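Local structure of aeromonas extracellular serine protease (Aeromonas sobria, 3WQB) at residues N29-Q34 against A292-D297; D310-R315 against N329-G334. The protein preferentially cleaves peptide bonds after two basic residues, one of them lysine, as a calcium-binding furin-like serine protease and probable virulence factor. The protein carries 1 engineered substitution. All blocks are in the same frame, centred on the assembly; numbering follows the deposited sequence.

Contact 1: N29-Q34 against A292-D297. With CA (calcium ion), chain C; CA (calcium ion), chain E.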
loop_
_atom_site.group_PDB
_atom_site.type_symbol
_atom_site.label_atom_id
_atom_site.label_comp_id
_atom_site.label_asym_id
_atom_site.label_seq_id
_atom_site.Cartn_x
_atom_site.Cartn_y
_atom_site.Cartn_z
ATOM N N ASN A 29 11.239 28.000 -8.565
ATOM C CA ASN A 29 11.915 27.096 -7.641
ATOM C C ASN A 29 13.164 26.556 -8.320
ATOM O O ASN A 29 13.067 25.920 -9.365
ATOM C CB ASN A 29 10.978 25.957 -7.240
ATOM C CG ASN A 29 9.658 26.463 -6.703
ATOM O OD1 ASN A 29 9.535 26.745 -5.512
ATOM N ND2 ASN A 29 8.659 26.585 -7.581
ATOM N N PRO A 30 14.351 26.827 -7.750
ATOM C CA PRO A 30 15.580 26.502 -8.477
ATOM C C PRO A 30 15.782 25.030 -8.837
ATOM O O PRO A 30 16.487 24.733 -9.795
ATOM C CB PRO A 30 16.691 27.012 -7.545
ATOM C CG PRO A 30 16.029 28.115 -6.774
ATOM C CD PRO A 30 14.631 27.594 -6.526
ATOM N N LEU A 31 15.150 24.116 -8.102
ATOM C CA LEU A 31 15.344 22.691 -8.368
ATOM C C LEU A 31 14.233 22.052 -9.196
ATOM O O LEU A 31 14.292 20.848 -9.491
ATOM C CB LEU A 31 15.526 21.909 -7.060
ATOM C CG LEU A 31 16.621 22.388 -6.109
ATOM C CD1 LEU A 31 16.556 21.554 -4.840
ATOM C CD2 LEU A 31 17.999 22.288 -6.745
ATOM N N GLN A 32 13.223 22.828 -9.587
ATOM C CA GLN A 32 12.054 22.212 -10.232
ATOM C C GLN A 32 12.354 21.561 -11.575
ATOM O O GLN A 32 11.687 20.603 -11.961
ATOM C CB GLN A 32 10.870 23.176 -10.321
ATOM C CG GLN A 32 10.995 24.309 -11.332
ATOM C CD GLN A 32 9.771 25.191 -11.305
ATOM O OE1 GLN A 32 9.469 25.811 -10.288
ATOM N NE2 GLN A 32 9.043 25.234 -12.416
ATOM N N ASP A 33 13.360 22.060 -12.282
ATOM C CA ASP A 33 13.737 21.443 -13.552
ATOM C C ASP A 33 14.437 20.099 -13.385
ATOM O O ASP A 33 14.657 19.397 -14.366
ATOM C CB ASP A 33 14.553 22.406 -14.429
ATOM C CG ASP A 33 13.715 23.553 -14.964
ATOM O OD1 ASP A 33 12.535 23.325 -15.319
ATOM O OD2 ASP A 33 14.238 24.685 -15.033
ATOM N N GLN A 34 14.769 19.744 -12.141
ATOM C CA GLN A 34 15.313 18.420 -11.845
ATOM C C GLN A 34 14.307 17.482 -11.174
ATOM O O GLN A 34 14.650 16.358 -10.789
ATOM C CB GLN A 34 16.631 18.532 -11.068
ATOM C CG GLN A 34 17.784 18.998 -11.953
ATOM C CD GLN A 34 18.348 17.903 -12.829
ATOM O OE1 GLN A 34 17.624 17.024 -13.298
ATOM N NE2 GLN A 34 19.654 17.936 -13.042
ATOM N N ALA A 292 15.988 9.549 -9.089
ATOM C CA ALA A 292 14.975 9.367 -8.054
ATOM C C ALA A 292 14.241 10.699 -7.842
ATOM O O ALA A 292 14.206 11.526 -8.760
ATOM C CB ALA A 292 15.583 8.811 -6.765
ATOM N N MET A 293 13.675 10.922 -6.657
ATOM C CA MET A 293 12.764 12.046 -6.445
ATOM C C MET A 293 13.469 13.180 -5.706
ATOM O O MET A 293 13.806 13.052 -4.521
ATOM C CB MET A 293 11.532 11.593 -5.656
ATOM C CG MET A 293 10.835 10.341 -6.187
ATOM S SD MET A 293 9.968 10.546 -7.759
ATOM C CE MET A 293 8.497 11.360 -7.171
ATOM N N VAL A 294 13.677 14.290 -6.408
ATOM C CA VAL A 294 14.216 15.494 -5.781
ATOM C C VAL A 294 13.116 16.155 -4.956
ATOM O O VAL A 294 12.032 16.459 -5.464
ATOM C CB VAL A 294 14.799 16.468 -6.825
ATOM C CG1 VAL A 294 15.179 17.800 -6.169
ATOM C CG2 VAL A 294 16.003 15.818 -7.511
ATOM N N THR A 295 13.394 16.359 -3.673
ATOM C CA THR A 295 12.364 16.783 -2.738
ATOM C C THR A 295 12.968 17.456 -1.501
ATOM O O THR A 295 14.186 17.636 -1.412
ATOM C CB THR A 295 11.488 15.567 -2.322
ATOM O OG1 THR A 295 10.358 16.016 -1.565
ATOM C CG2 THR A 295 12.287 14.544 -1.520
ATOM N N THR A 296 12.110 17.821 -0.560
ATOM C CA THR A 296 12.525 18.410 0.694
ATOM C C THR A 296 13.122 17.368 1.637
ATOM O O THR A 296 12.532 16.313 1.884
ATOM C CB THR A 296 11.332 19.088 1.382
ATOM O OG1 THR A 296 10.226 18.177 1.422
ATOM C CG2 THR A 296 10.894 20.329 0.612
ATOM N N ASP A 297 14.291 17.691 2.180
ATOM C CA ASP A 297 14.982 16.862 3.154
ATOM C C ASP A 297 14.777 17.435 4.547
ATOM O O ASP A 297 14.280 18.551 4.691
ATOM C CB ASP A 297 16.476 16.872 2.824
ATOM C CG ASP A 297 17.235 15.763 3.515
ATOM O OD1 ASP A 297 16.694 14.637 3.588
ATOM O OD2 ASP A 297 18.365 16.018 3.990
HETATM CA CA CA C . 9.893 25.868 -3.314
HETATM CA CA CA E . 19.514 17.702 5.304
HETATM O O HOH W 1 13.405 14.209 -9.310
#
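L31 in a beta turn and Q34 at the end of the short 3-10 segment that follows it lean on V294 of strand 293-296 in the subtilisin domain, a small, buried contact made of one methyl pair and one methyl-to-carbonyl approach backed by a bridging water. Its 130 Å² of buried surface, summed over both sides, centres on V294, whose two methyl groups serve different partners. CG1 lies anti to the backbone N (chi1 172°) and approaches L31, with V294 CG1 4.2 Å from L31 CD1. CG2, beside that same backbone N, packs 3.6 Å from the carbonyl O of Q34. The polar link is indirect. One water donates to Q34 O and to A292 O and accepts from V294 N, each at 2.9 Å, so three backbone groups share a single bridge. The V294 carbonyl is met elsewhere, by the hydroxyl of Y37, while L31 also packs on Y328 of the neighbouring strand.

N29 to Q32 form a type I beta turn, closed by Q32 N bonding N29 O at 3.1 Å. In addition to this backbone bond, the two amide side chains join: N29 ND2 donates to Q32 OE1 at 2.9 Å, with an N-H...O angle of 168° and the acceptor in the amide plane of N29. That bond helps fix the rotation of the N29 amide, whose other end, OD1, binds a calcium ion at 2.4 Å. D87, V126, N128, I130 and T132 complete the site, and T132 also comes close to V294. Just beyond the strand, D297 OD2 ligates a second calcium ion at 2.4 Å. A side-chain amide oxygen from the N-terminal segment, joined by an aspartate and the carbonyls of a ligand loop, is consistent with the strong calcium site known from subtilisins.

Contact 2: D310-R315 against N329-G334; sequences DPSTNR and NGVMNG
The flat face of the N314 amide lies over G330 CA, while S312 and the N314 CB meet V331 CG1 from the same loop. With CG anti to the backbone N (chi1 -174°), N314 brings CG to 3.9 Å from G330 CA, which is nearly equidistant from CG, OD1 and ND2; the absence of a side chain on G330 leaves room for this approach. N314 ND2 is 3.4 Å from G330 O, but the angle is too poor for a hydrogen bond; its protons go instead to the carbonyls of G287 and G45, and OD1 accepts from L316 N. The amide is thus held from both ends. Alongside it, V331 CG1 packs 3.5 Å from S312 OG and 4.1 Å from N314 CB.

Each backbone is shaped by its own side chain. S312 OG accepts from N314 N at 3.0 Å, an ST turn. Across from it, N329 OD1 takes V331 N in the carbonyl plane, on a lone pair, at 3.2 Å, and M332 N tilted 22° from that plane. This Asx turn, extended to an Asx motif by M332 N, spans the corner at G330, leading into the subtilase serine motif, where G334 occupies the N-cap position of helix 335-352 and the predicted charge-relay position is the engineered A336.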
loop_
_atom_site.group_PDB
_atom_site.type_symbol
_atom_site.label_atom_id
_atom_site.label_comp_id
_atom_site.label_asym_id
_atom_site.label_seq_id
_atom_site.Cartn_x
_atom_site.Cartn_y
_atom_site.Cartn_z
ATOM N N ASP A 310 26.454 11.109 5.697
ATOM C CA ASP A 310 25.822 10.075 4.880
ATOM C C ASP A 310 25.911 10.441 3.400
ATOM O O ASP A 310 24.894 10.704 2.756
ATOM C CB ASP A 310 24.368 9.834 5.316
ATOM C CG ASP A 310 23.792 8.535 4.763
ATOM O OD1 ASP A 310 24.563 7.585 4.503
ATOM O OD2 ASP A 310 22.553 8.466 4.589
ATOM N N PRO A 311 27.140 10.448 2.849
ATOM C CA PRO A 311 27.331 10.928 1.481
ATOM C C PRO A 311 26.538 10.143 0.441
ATOM O O PRO A 311 26.186 8.983 0.656
ATOM C CB PRO A 311 28.830 10.718 1.241
ATOM C CG PRO A 311 29.224 9.663 2.202
ATOM C CD PRO A 311 28.398 9.927 3.419
ATOM N N SER A 312 26.259 10.807 -0.674
ATOM C CA SER A 312 25.562 10.216 -1.804
ATOM C C SER A 312 26.279 10.607 -3.086
ATOM O O SER A 312 26.828 11.707 -3.183
ATOM C CB SER A 312 24.115 10.719 -1.860
ATOM O OG SER A 312 23.446 10.220 -3.013
ATOM N N THR A 313 26.242 9.725 -4.081
ATOM C CA THR A 313 26.711 10.088 -5.418
ATOM C C THR A 313 25.727 11.017 -6.143
ATOM O O THR A 313 26.050 11.578 -7.183
ATOM C CB THR A 313 27.016 8.865 -6.309
ATOM O OG1 THR A 313 25.805 8.154 -6.589
ATOM C CG2 THR A 313 28.036 7.924 -5.646
ATOM N N ASN A 314 24.524 11.190 -5.597
ATOM C CA ASN A 314 23.634 12.210 -6.131
ATOM C C ASN A 314 24.275 13.592 -5.996
ATOM O O ASN A 314 24.700 13.969 -4.904
ATOM C CB ASN A 314 22.272 12.169 -5.455
ATOM C CG ASN A 314 21.303 13.114 -6.101
ATOM O OD1 ASN A 314 21.324 14.319 -5.837
ATOM N ND2 ASN A 314 20.480 12.591 -7.007
ATOM N N ARG A 315 24.354 14.333 -7.101
ATOM C CA ARG A 315 25.122 15.587 -7.095
ATOM C C ARG A 315 24.516 16.719 -6.266
ATOM O O ARG A 315 25.209 17.690 -5.944
ATOM C CB ARG A 315 25.400 16.080 -8.520
ATOM C CG ARG A 315 26.149 15.083 -9.395
ATOM C CD ARG A 315 26.569 15.703 -10.737
ATOM N NE ARG A 315 25.460 16.390 -11.408
ATOM C CZ ARG A 315 24.529 15.795 -12.156
ATOM N NH1 ARG A 315 24.567 14.486 -12.373
ATOM N NH2 ARG A 315 23.557 16.514 -12.700
ATOM N N ASN A 329 16.960 16.718 -1.015
ATOM C CA ASN A 329 17.687 15.492 -1.350
ATOM C C ASN A 329 17.238 14.991 -2.725
ATOM O O ASN A 329 16.204 15.428 -3.228
ATOM C CB ASN A 329 17.545 14.414 -0.248
ATOM C CG ASN A 329 16.164 13.743 -0.221
ATOM O OD1 ASN A 329 15.803 12.999 -1.139
ATOM N ND2 ASN A 329 15.419 13.954 0.870
ATOM N N GLY A 330 18.031 14.110 -3.326
ATOM C CA GLY A 330 17.714 13.561 -4.646
ATOM C C GLY A 330 17.568 12.053 -4.640
ATOM O O GLY A 330 17.613 11.410 -5.697
ATOM N N VAL A 331 17.414 11.474 -3.452
ATOM C CA VAL A 331 17.420 10.016 -3.306
ATOM C C VAL A 331 16.096 9.430 -2.820
ATOM O O VAL A 331 15.966 8.212 -2.708
ATOM C CB VAL A 331 18.568 9.533 -2.388
ATOM C CG1 VAL A 331 19.922 9.915 -2.972
ATOM C CG2 VAL A 331 18.392 10.071 -0.967
ATOM N N MET A 332 15.112 10.281 -2.535
ATOM C CA MET A 332 13.809 9.762 -2.136
ATOM C C MET A 332 13.232 8.911 -3.259
ATOM O O MET A 332 13.347 9.261 -4.423
ATOM C CB MET A 332 12.869 10.904 -1.755
ATOM C CG MET A 332 11.492 10.476 -1.298
ATOM S SD MET A 332 11.547 9.301 0.065
ATOM C CE MET A 332 9.800 9.003 0.282
ATOM N N ASN A 333 12.624 7.784 -2.910
ATOM C CA ASN A 333 12.194 6.824 -3.917
ATOM C C ASN A 333 11.091 5.919 -3.369
ATOM O O ASN A 333 10.459 6.232 -2.361
ATOM C CB ASN A 333 13.393 5.993 -4.390
ATOM C CG ASN A 333 13.918 5.071 -3.314
ATOM O OD1 ASN A 333 13.502 5.156 -2.157
ATOM N ND2 ASN A 333 14.825 4.168 -3.688
ATOM N N GLY A 334 10.849 4.808 -4.051
ATOM C CA GLY A 334 9.973 3.774 -3.541
ATOM C C GLY A 334 8.515 3.951 -3.898
ATOM O O GLY A 334 8.100 4.970 -4.468
#

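How the contacts relate
From the N terminus, contact 1 comes first: segment 29-34 meets strand 293-296, closing a loop of 257 residues that includes the six parallel strands of the central sheet. Contact 2 then opens and closes a short loop, 13 residues between its segments, so the two follow in series and neither nest nor cross. Their centres are about 11 Å apart, and their later segments are directly joined: M293 N lies 2.8 Å from M332 O and T295 O 2.9 Å from N329 N, both probable hydrogen bonds. Strand 293-296 and segment 329-334 thereby tie the N-terminal calcium site, the second calcium loop and the start of helix 335-352 together.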